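Local atomic coordinates of cGAS/DncV-like nucleotidyltransferase in E. coli homolog (Rhodothermus marinus SG0.5JP17-172, PDB entry 6E0K), a protein that synthesises the cyclic dinucleotide 3',3'-cUAMP from UTP and ATP as a second messenger of the CBASS defence against bacteriophage. Residues T198-Q203 with D280-G285; Y213-L218 with R273-Y278; S225-G228 with D233-C236. All coordinates share one frame; numbering follows the deposited sequence.

Overall arrangement
Nested closure of chain loops in a helical half is well illustrated here. All three contacts lie downstream of the strands of the mixed sheet. Helix 186-202 supplies the first segment of contact 1, which closes only when the chain comes back on helix 269-285, with 76 residues in between. Inside that loop, contact 2 joins helix 212-220 to an earlier part of helix 269-285, and inside that again contact 3 folds the loop ahead of helix 231-244 onto that helix's first turn. No loop crosses another. Contacts 1 and 2 touch where Leu200 meets Tyr278, and Trp283 packs on Phe235 and Cys236 to bring contact 3 against contact 1; contacts 2 and 3 do not touch.

Contact 1: T198-Q203 with D280-G285; sequences TYLIEQ and DDLWTG
The ring of Tyr199 receives a methyl group of Leu282 at a slant, near its CD1-CE1 bond: Leu282 CD1 is 3.9 Å from Tyr199 CE1 and 4.1 Å from Tyr199 CD1. A second aromatic, Trp11 of helix 5-11, also meets this ring, with the two planes inclined by about 50°, and Leu282 rests on the same tryptophan. Trp283, the residue next to Leu282, directs its indole elsewhere and stacks on Phe235.

The methyl that touches the tyrosine also serves Leu200, whose CD2 lies 4.1 Å from Leu282 CD1. One branch of one leucine is therefore shared by two consecutive residues of helix 186-202. Leu282 reaches across because its CG is anti to the backbone N (chi1 172°), which carries the branched end toward the neighbouring helix. Leu200 continues this apolar surface along helix 269-285 by packing on Tyr278 and Met279. The CA atoms of Leu200 and Leu282, the closest pair between the two segments, are 8.1 Å apart. Elsewhere on helix 269-285, Asp280 forms a salt bridge with Lys243 of helix 231-244.

The area buried between the segments is modest, 118 Å², and both contacts across it are between apolar side chains. Such an interface has no directional bond to set its geometry; the helix ends are held together by shape, dispersion and the burial of hydrocarbon, with Trp11 completing the cluster from the N-terminal helix.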
loop_
_atom_site.group_PDB
_atom_site.type_symbol
_atom_site.label_atom_id
_atom_site.label_comp_id
_atom_site.label_asym_id
_atom_site.label_seq_id
_atom_site.Cartn_x
_atom_site.Cartn_y
_atom_site.Cartn_z
ATOM N N THR A 198 -15.823 6.227 0.388
ATOM C CA THR A 198 -15.966 6.769 1.735
ATOM C C THR A 198 -17.255 7.573 1.882
ATOM O O THR A 198 -17.900 7.528 2.933
ATOM C CB THR A 198 -14.728 7.601 2.069
ATOM O OG1 THR A 198 -13.607 6.711 2.130
ATOM C CG2 THR A 198 -14.877 8.328 3.399
ATOM N N TYR A 199 -17.661 8.283 0.829
ATOM C CA TYR A 199 -18.964 8.943 0.835
ATOM C C TYR A 199 -20.087 7.946 1.107
ATOM O O TYR A 199 -20.996 8.222 1.904
ATOM C CB TYR A 199 -19.168 9.665 -0.501
ATOM C CG TYR A 199 -20.567 10.163 -0.774
ATOM C CD1 TYR A 199 -21.466 9.399 -1.496
ATOM C CD2 TYR A 199 -20.965 11.414 -0.346
ATOM C CE1 TYR A 199 -22.741 9.853 -1.751
ATOM C CE2 TYR A 199 -22.234 11.876 -0.612
ATOM C CZ TYR A 199 -23.113 11.087 -1.311
ATOM O OH TYR A 199 -24.385 11.535 -1.575
ATOM N N LEU A 200 -20.017 6.762 0.484
ATOM C CA LEU A 200 -21.058 5.759 0.697
ATOM C C LEU A 200 -20.973 5.150 2.089
ATOM O O LEU A 200 -22.002 4.930 2.740
ATOM C CB LEU A 200 -20.954 4.673 -0.376
ATOM C CG LEU A 200 -21.393 5.116 -1.768
ATOM C CD1 LEU A 200 -21.029 4.028 -2.749
ATOM C CD2 LEU A 200 -22.890 5.365 -1.793
ATOM N N ILE A 201 -19.751 4.873 2.566
ATOM C CA ILE A 201 -19.595 4.316 3.909
ATOM C C ILE A 201 -20.159 5.276 4.948
ATOM O O ILE A 201 -20.782 4.851 5.931
ATOM C CB ILE A 201 -18.114 3.988 4.192
ATOM C CG1 ILE A 201 -17.623 2.875 3.260
ATOM C CG2 ILE A 201 -17.927 3.575 5.637
ATOM C CD1 ILE A 201 -16.099 2.632 3.355
ATOM N N GLU A 202 -19.955 6.586 4.749
ATOM C CA GLU A 202 -20.507 7.561 5.686
ATOM C C GLU A 202 -22.024 7.479 5.743
ATOM O O GLU A 202 -22.622 7.779 6.780
ATOM C CB GLU A 202 -20.068 8.981 5.314
ATOM C CG GLU A 202 -18.606 9.276 5.659
ATOM C CD GLU A 202 -18.047 10.515 4.960
ATOM O OE1 GLU A 202 -18.748 11.115 4.110
ATOM O OE2 GLU A 202 -16.886 10.880 5.254
ATOM N N GLN A 203 -22.661 7.042 4.659
ATOM C CA GLN A 203 -24.112 6.923 4.618
ATOM C C GLN A 203 -24.618 5.551 5.031
ATOM O O GLN A 203 -25.832 5.325 5.007
ATOM C CB GLN A 203 -24.607 7.244 3.218
ATOM C CG GLN A 203 -24.307 8.642 2.810
ATOM C CD GLN A 203 -24.695 8.897 1.387
ATOM O OE1 GLN A 203 -24.679 7.985 0.557
ATOM N NE2 GLN A 203 -25.055 10.137 1.088
ATOM N N ASP A 280 -21.970 1.462 -9.452
ATOM C CA ASP A 280 -23.096 1.547 -10.377
ATOM C C ASP A 280 -24.274 2.270 -9.735
ATOM O O ASP A 280 -24.880 3.160 -10.342
ATOM C CB ASP A 280 -23.534 0.144 -10.788
ATOM C CG ASP A 280 -22.786 -0.405 -11.984
ATOM O OD1 ASP A 280 -22.203 0.368 -12.772
ATOM O OD2 ASP A 280 -22.823 -1.647 -12.153
ATOM N N ASP A 281 -24.645 1.851 -8.520
ATOM C CA ASP A 281 -25.813 2.429 -7.853
ATOM C C ASP A 281 -25.597 3.900 -7.548
ATOM O O ASP A 281 -26.524 4.707 -7.675
ATOM C CB ASP A 281 -26.118 1.692 -6.547
ATOM C CG ASP A 281 -26.686 0.313 -6.748
ATOM O OD1 ASP A 281 -27.167 -0.000 -7.857
ATOM O OD2 ASP A 281 -26.665 -0.454 -5.759
ATOM N N LEU A 282 -24.389 4.262 -7.104
ATOM C CA LEU A 282 -24.069 5.665 -6.847
ATOM C C LEU A 282 -24.273 6.500 -8.102
ATOM O O LEU A 282 -24.910 7.564 -8.072
ATOM C CB LEU A 282 -22.620 5.767 -6.362
ATOM C CG LEU A 282 -22.019 7.154 -6.221
ATOM C CD1 LEU A 282 -22.705 7.891 -5.072
ATOM C CD2 LEU A 282 -20.523 7.001 -5.952
ATOM N N TRP A 283 -23.769 6.000 -9.226
ATOM C CA TRP A 283 -23.859 6.705 -10.497
ATOM C C TRP A 283 -25.306 6.833 -10.961
ATOM O O TRP A 283 -25.773 7.938 -11.261
ATOM C CB TRP A 283 -23.030 5.960 -11.547
ATOM C CG TRP A 283 -22.962 6.688 -12.841
ATOM C CD1 TRP A 283 -23.773 6.519 -13.932
ATOM C CD2 TRP A 283 -22.052 7.739 -13.173
ATOM N NE1 TRP A 283 -23.398 7.387 -14.935
ATOM C CE2 TRP A 283 -22.353 8.154 -14.487
ATOM C CE3 TRP A 283 -20.997 8.359 -12.490
ATOM C CZ2 TRP A 283 -21.644 9.167 -15.127
ATOM C CZ3 TRP A 283 -20.294 9.362 -13.132
ATOM C CH2 TRP A 283 -20.620 9.753 -14.434
ATOM N N THR A 284 -26.026 5.708 -11.037
ATOM C CA THR A 284 -27.380 5.738 -11.591
ATOM C C THR A 284 -28.352 6.456 -10.660
ATOM O O THR A 284 -29.320 7.069 -11.129
ATOM C CB THR A 284 -27.877 4.316 -11.881
ATOM O OG1 THR A 284 -27.932 3.561 -10.669
ATOM C CG2 THR A 284 -26.967 3.603 -12.867
ATOM N N GLY A 285 -28.111 6.401 -9.350
ATOM C CA GLY A 285 -29.018 7.033 -8.401
ATOM C C GLY A 285 -28.872 8.533 -8.298
ATOM O O GLY A 285 -29.802 9.202 -7.833
#

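Contact 2: Y213-L218 with R273-Y278; sequences YFLECL and RRFLRY
Leu215 and Phe275 are the closest CA pair of segments 213-218 and 273-278, 9.1 Å apart, where helix 212-220 faces helix 269-285. The gap is bridged by the phenyl ring of Phe275, whose CG stands anti to its backbone N (chi1 162°) and whose far end reaches the other helix. Leu215 and Leu218, one turn apart, receive it. Leu215 CD1 sits 3.6 Å from Phe275 CZ, and the two side chains run roughly perpendicular to each other. Leu218 touches further back along one side of the ring, its CD2 being 4.0 Å from Phe275 CD2. The CE2 corner lies near both leucines.

Phe193 of helix 186-202 packs against both Leu215 and Phe275, and Leu218 also rests on Leu242. Helix 212-220 turns a polar residue elsewhere: Glu216 hydrogen-bonds to Thr53 and His171.

Every touching residue is buried and apolar, and the segments are joined by apolar packing, through dispersion and burial of hydrocarbon. Leu215 also packs against Lys194, which binds ATP, so this apolar cluster borders the nucleotide site.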
loop_
_atom_site.group_PDB
_atom_site.type_symbol
_atom_site.label_atom_id
_atom_site.label_comp_id
_atom_site.label_asym_id
_atom_site.label_seq_id
_atom_site.Cartn_x
_atom_site.Cartn_y
_atom_site.Cartn_z
ATOM N N TYR A 213 -5.713 -0.461 -0.213
ATOM C CA TYR A 213 -4.686 -1.167 -0.967
ATOM C C TYR A 213 -5.305 -2.038 -2.057
ATOM O O TYR A 213 -4.839 -2.040 -3.204
ATOM C CB TYR A 213 -3.829 -1.995 -0.011
ATOM C CG TYR A 213 -2.853 -2.916 -0.698
ATOM C CD1 TYR A 213 -1.667 -2.421 -1.226
ATOM C CD2 TYR A 213 -3.110 -4.275 -0.805
ATOM C CE1 TYR A 213 -0.752 -3.259 -1.836
ATOM C CE2 TYR A 213 -2.202 -5.131 -1.430
ATOM C CZ TYR A 213 -1.026 -4.604 -1.948
ATOM O OH TYR A 213 -0.107 -5.434 -2.563
ATOM N N PHE A 214 -6.365 -2.783 -1.719
ATOM C CA PHE A 214 -7.027 -3.629 -2.711
ATOM C C PHE A 214 -7.632 -2.797 -3.834
ATOM O O PHE A 214 -7.629 -3.210 -5.003
ATOM C CB PHE A 214 -8.116 -4.472 -2.045
ATOM C CG PHE A 214 -7.600 -5.520 -1.100
ATOM C CD1 PHE A 214 -6.347 -6.082 -1.270
ATOM C CD2 PHE A 214 -8.390 -5.944 -0.040
ATOM C CE1 PHE A 214 -5.885 -7.056 -0.396
ATOM C CE2 PHE A 214 -7.938 -6.908 0.841
ATOM C CZ PHE A 214 -6.683 -7.468 0.660
ATOM N N LEU A 215 -8.152 -1.612 -3.502
ATOM C CA LEU A 215 -8.745 -0.761 -4.531
ATOM C C LEU A 215 -7.677 -0.248 -5.488
ATOM O O LEU A 215 -7.895 -0.226 -6.705
ATOM C CB LEU A 215 -9.506 0.399 -3.879
ATOM C CG LEU A 215 -10.139 1.401 -4.837
ATOM C CD1 LEU A 215 -11.103 0.708 -5.778
ATOM C CD2 LEU A 215 -10.832 2.493 -4.028
ATOM N N GLU A 216 -6.508 0.146 -4.962
ATOM C CA GLU A 216 -5.399 0.549 -5.830
ATOM C C GLU A 216 -4.997 -0.585 -6.756
ATOM O O GLU A 216 -4.815 -0.386 -7.964
ATOM C CB GLU A 216 -4.191 1.003 -5.000
ATOM C CG GLU A 216 -4.417 2.321 -4.294
ATOM C CD GLU A 216 -3.146 2.960 -3.729
ATOM O OE1 GLU A 216 -1.994 2.578 -4.087
ATOM O OE2 GLU A 216 -3.318 3.854 -2.886
ATOM N N CYS A 217 -4.860 -1.793 -6.203
ATOM C CA CYS A 217 -4.488 -2.938 -7.026
ATOM C C CYS A 217 -5.544 -3.228 -8.085
ATOM O O CYS A 217 -5.208 -3.566 -9.225
ATOM C CB CYS A 217 -4.261 -4.174 -6.148
ATOM S SG CYS A 217 -2.795 -4.073 -5.083
ATOM N N LEU A 218 -6.827 -3.111 -7.728
ATOM C CA LEU A 218 -7.887 -3.351 -8.700
ATOM C C LEU A 218 -7.772 -2.381 -9.866
ATOM O O LEU A 218 -7.803 -2.781 -11.038
ATOM C CB LEU A 218 -9.254 -3.220 -8.021
ATOM C CG LEU A 218 -10.466 -3.517 -8.906
ATOM C CD1 LEU A 218 -10.594 -5.030 -9.117
ATOM C CD2 LEU A 218 -11.745 -2.942 -8.295
ATOM N N ARG A 273 -16.679 -7.382 -7.014
ATOM C CA ARG A 273 -17.957 -7.210 -7.707
ATOM C C ARG A 273 -18.931 -6.381 -6.882
ATOM O O ARG A 273 -19.733 -5.613 -7.431
ATOM C CB ARG A 273 -18.565 -8.575 -8.024
ATOM C CG ARG A 273 -17.689 -9.431 -8.893
ATOM C CD ARG A 273 -17.719 -8.941 -10.302
ATOM N NE ARG A 273 -17.075 -9.889 -11.205
ATOM C CZ ARG A 273 -16.546 -9.545 -12.371
ATOM N NH1 ARG A 273 -16.585 -8.270 -12.756
ATOM N NH2 ARG A 273 -15.970 -10.462 -13.134
ATOM N N ARG A 274 -18.904 -6.544 -5.559
ATOM C CA ARG A 274 -19.760 -5.724 -4.712
ATOM C C ARG A 274 -19.403 -4.248 -4.845
ATOM O O ARG A 274 -20.284 -3.386 -4.959
ATOM C CB ARG A 274 -19.653 -6.176 -3.254
ATOM C CG ARG A 274 -20.528 -5.344 -2.302
ATOM C CD ARG A 274 -20.450 -5.824 -0.863
ATOM N NE ARG A 274 -19.149 -5.557 -0.272
ATOM C CZ ARG A 274 -18.870 -5.668 1.021
ATOM N NH1 ARG A 274 -19.814 -6.034 1.889
ATOM N NH2 ARG A 274 -17.642 -5.395 1.447
ATOM N N PHE A 275 -18.107 -3.932 -4.813
ATOM C CA PHE A 275 -17.691 -2.546 -5.008
ATOM C C PHE A 275 -18.223 -2.002 -6.328
ATOM O O PHE A 275 -18.715 -0.870 -6.388
ATOM C CB PHE A 275 -16.162 -2.451 -4.937
ATOM C CG PHE A 275 -15.596 -1.185 -5.532
ATOM C CD1 PHE A 275 -15.695 0.022 -4.857
ATOM C CD2 PHE A 275 -14.968 -1.205 -6.767
ATOM C CE1 PHE A 275 -15.180 1.188 -5.397
ATOM C CE2 PHE A 275 -14.439 -0.028 -7.314
ATOM C CZ PHE A 275 -14.557 1.171 -6.623
ATOM N N LEU A 276 -18.165 -2.805 -7.392
ATOM C CA LEU A 276 -18.657 -2.334 -8.684
ATOM C C LEU A 276 -20.160 -2.081 -8.647
ATOM O O LEU A 276 -20.637 -1.102 -9.237
ATOM C CB LEU A 276 -18.320 -3.337 -9.785
ATOM C CG LEU A 276 -16.829 -3.629 -9.969
ATOM C CD1 LEU A 276 -16.672 -4.708 -11.038
ATOM C CD2 LEU A 276 -16.027 -2.378 -10.340
ATOM N N ARG A 277 -20.915 -2.945 -7.959
ATOM C CA ARG A 277 -22.353 -2.715 -7.795
ATOM C C ARG A 277 -22.626 -1.407 -7.059
ATOM O O ARG A 277 -23.542 -0.658 -7.428
ATOM C CB ARG A 277 -23.012 -3.886 -7.057
ATOM C CG ARG A 277 -23.184 -5.131 -7.894
ATOM C CD ARG A 277 -24.096 -6.151 -7.215
ATOM N NE ARG A 277 -23.589 -6.640 -5.933
ATOM C CZ ARG A 277 -22.770 -7.677 -5.791
ATOM N NH1 ARG A 277 -22.312 -8.326 -6.857
ATOM N NH2 ARG A 277 -22.399 -8.060 -4.576
ATOM N N TYR A 278 -21.835 -1.101 -6.023
ATOM C CA TYR A 278 -22.078 0.131 -5.283
ATOM C C TYR A 278 -21.723 1.356 -6.125
ATOM O O TYR A 278 -22.408 2.382 -6.056
ATOM C CB TYR A 278 -21.301 0.121 -3.954
ATOM C CG TYR A 278 -22.035 -0.578 -2.817
ATOM C CD1 TYR A 278 -22.113 -1.966 -2.760
ATOM C CD2 TYR A 278 -22.643 0.156 -1.805
ATOM C CE1 TYR A 278 -22.774 -2.603 -1.714
ATOM C CE2 TYR A 278 -23.308 -0.469 -0.768
ATOM C CZ TYR A 278 -23.376 -1.843 -0.727
ATOM O OH TYR A 278 -24.043 -2.485 0.308
#

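Contact 3: S225-G228 with D233-C236; sequences SKFG and DTFC
Thr234 and Gly228 form a local side-chain-to-backbone contact that folds the connection between helices 212-220 and 231-244 back against the first turn of the second helix. The one hydrogen bond between the segments runs from Gly228 N to Thr234 OG1, 2.9 Å long and nearly straight, with an angle of 167° at the hydrogen. The same hydroxyl oxygen hydrogen-bonds to the carbonyl oxygen of Thr230, so it links the incoming loop to the start of the helix. Thr230 in turn uses its own OG1 to hold the backbone N of Asp233. Gly228 itself has a phi of 146°; at its backbone angles a CB would be jammed against the carbonyl oxygen of Phe227, which calls for glycine.

The two branches of Thr234 divide the work. With chi1 at -64°, OG1 lies beside the backbone N, while CG2 is anti to it and faces the preceding part of the loop. That methyl is 3.7 Å from Lys226 O and 4.2 Å from Phe227 CD2, meeting the phenyl ring at a slant. The backbones come close as well: the CA atoms of Phe227 and Thr234 are only 5.2 Å apart, and Lys226 O is 3.6 Å from Thr234 CA.

Although its CB points away from helix segment 233-236, Phe227 is buried, set edge-to-face with Tyr186 and packed on Val238. Lys226 runs along helix 231-244 over Val238 and Trp241. Beyond these, Thr189 of helix 186-202 touches both Phe227 and Thr234. Phe235 packs on Met192 of helix 186-202 and Met279 of helix 269-285, and Cys236 on Trp283, so the turn lies beside helix 186-202 and its helix reaches on to helix 269-285.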
loop_
_atom_site.group_PDB
_atom_site.type_symbol
_atom_site.label_atom_id
_atom_site.label_comp_id
_atom_site.label_asym_id
_atom_site.label_seq_id
_atom_site.Cartn_x
_atom_site.Cartn_y
_atom_site.Cartn_z
ATOM N N SER A 225 -5.982 3.276 -21.258
ATOM C CA SER A 225 -6.926 4.007 -22.102
ATOM C C SER A 225 -8.189 4.426 -21.361
ATOM O O SER A 225 -8.896 5.325 -21.830
ATOM C CB SER A 225 -7.307 3.153 -23.308
ATOM O OG SER A 225 -7.709 1.850 -22.889
ATOM N N LYS A 226 -8.503 3.793 -20.230
ATOM C CA LYS A 226 -9.714 4.137 -19.492
ATOM C C LYS A 226 -9.548 5.383 -18.633
ATOM O O LYS A 226 -10.552 5.932 -18.157
ATOM C CB LYS A 226 -10.143 2.952 -18.614
ATOM C CG LYS A 226 -10.250 1.629 -19.388
ATOM C CD LYS A 226 -11.188 1.750 -20.572
ATOM C CE LYS A 226 -11.269 0.439 -21.337
ATOM N NZ LYS A 226 -12.172 0.589 -22.502
ATOM N N PHE A 227 -8.321 5.865 -18.441
ATOM C CA PHE A 227 -8.058 6.985 -17.545
ATOM C C PHE A 227 -7.811 8.234 -18.379
ATOM O O PHE A 227 -6.813 8.303 -19.104
ATOM C CB PHE A 227 -6.837 6.699 -16.667
ATOM C CG PHE A 227 -6.975 5.482 -15.797
ATOM C CD1 PHE A 227 -6.640 4.223 -16.274
ATOM C CD2 PHE A 227 -7.407 5.601 -14.482
ATOM C CE1 PHE A 227 -6.770 3.104 -15.463
ATOM C CE2 PHE A 227 -7.542 4.494 -13.677
ATOM C CZ PHE A 227 -7.211 3.239 -14.158
ATOM N N GLY A 228 -8.683 9.220 -18.274
ATOM C CA GLY A 228 -8.417 10.467 -18.973
ATOM C C GLY A 228 -9.690 11.133 -19.454
ATOM O O GLY A 228 -10.795 10.636 -19.265
ATOM N N ASP A 233 -16.104 10.528 -17.683
ATOM C CA ASP A 233 -15.748 9.496 -18.650
ATOM C C ASP A 233 -14.848 8.446 -18.020
ATOM O O ASP A 233 -14.961 7.256 -18.333
ATOM C CB ASP A 233 -15.071 10.117 -19.872
ATOM C CG ASP A 233 -16.016 10.999 -20.668
ATOM O OD1 ASP A 233 -17.215 10.666 -20.734
ATOM O OD2 ASP A 233 -15.563 12.024 -21.213
ATOM N N THR A 234 -13.944 8.868 -17.130
ATOM C CA THR A 234 -13.067 7.914 -16.467
ATOM C C THR A 234 -13.857 7.027 -15.518
ATOM O O THR A 234 -13.688 5.801 -15.519
ATOM C CB THR A 234 -11.952 8.647 -15.722
ATOM O OG1 THR A 234 -11.135 9.350 -16.664
ATOM C CG2 THR A 234 -11.091 7.652 -14.958
ATOM N N PHE A 235 -14.743 7.627 -14.713
ATOM C CA PHE A 235 -15.550 6.837 -13.785
ATOM C C PHE A 235 -16.263 5.715 -14.531
ATOM O O PHE A 235 -16.156 4.542 -14.162
ATOM C CB PHE A 235 -16.556 7.747 -13.061
ATOM C CG PHE A 235 -17.316 7.074 -11.925
ATOM C CD1 PHE A 235 -18.306 6.136 -12.190
ATOM C CD2 PHE A 235 -17.063 7.417 -10.604
ATOM C CE1 PHE A 235 -19.015 5.527 -11.159
ATOM C CE2 PHE A 235 -17.775 6.811 -9.558
ATOM C CZ PHE A 235 -18.747 5.866 -9.845
ATOM N N CYS A 236 -16.928 6.052 -15.635
ATOM C CA CYS A 236 -17.737 5.063 -16.344
ATOM C C CYS A 236 -16.871 4.094 -17.133
ATOM O O CYS A 236 -17.159 2.890 -17.167
ATOM C CB CYS A 236 -18.731 5.768 -17.261
ATOM S SG CYS A 236 -20.009 6.594 -16.317
#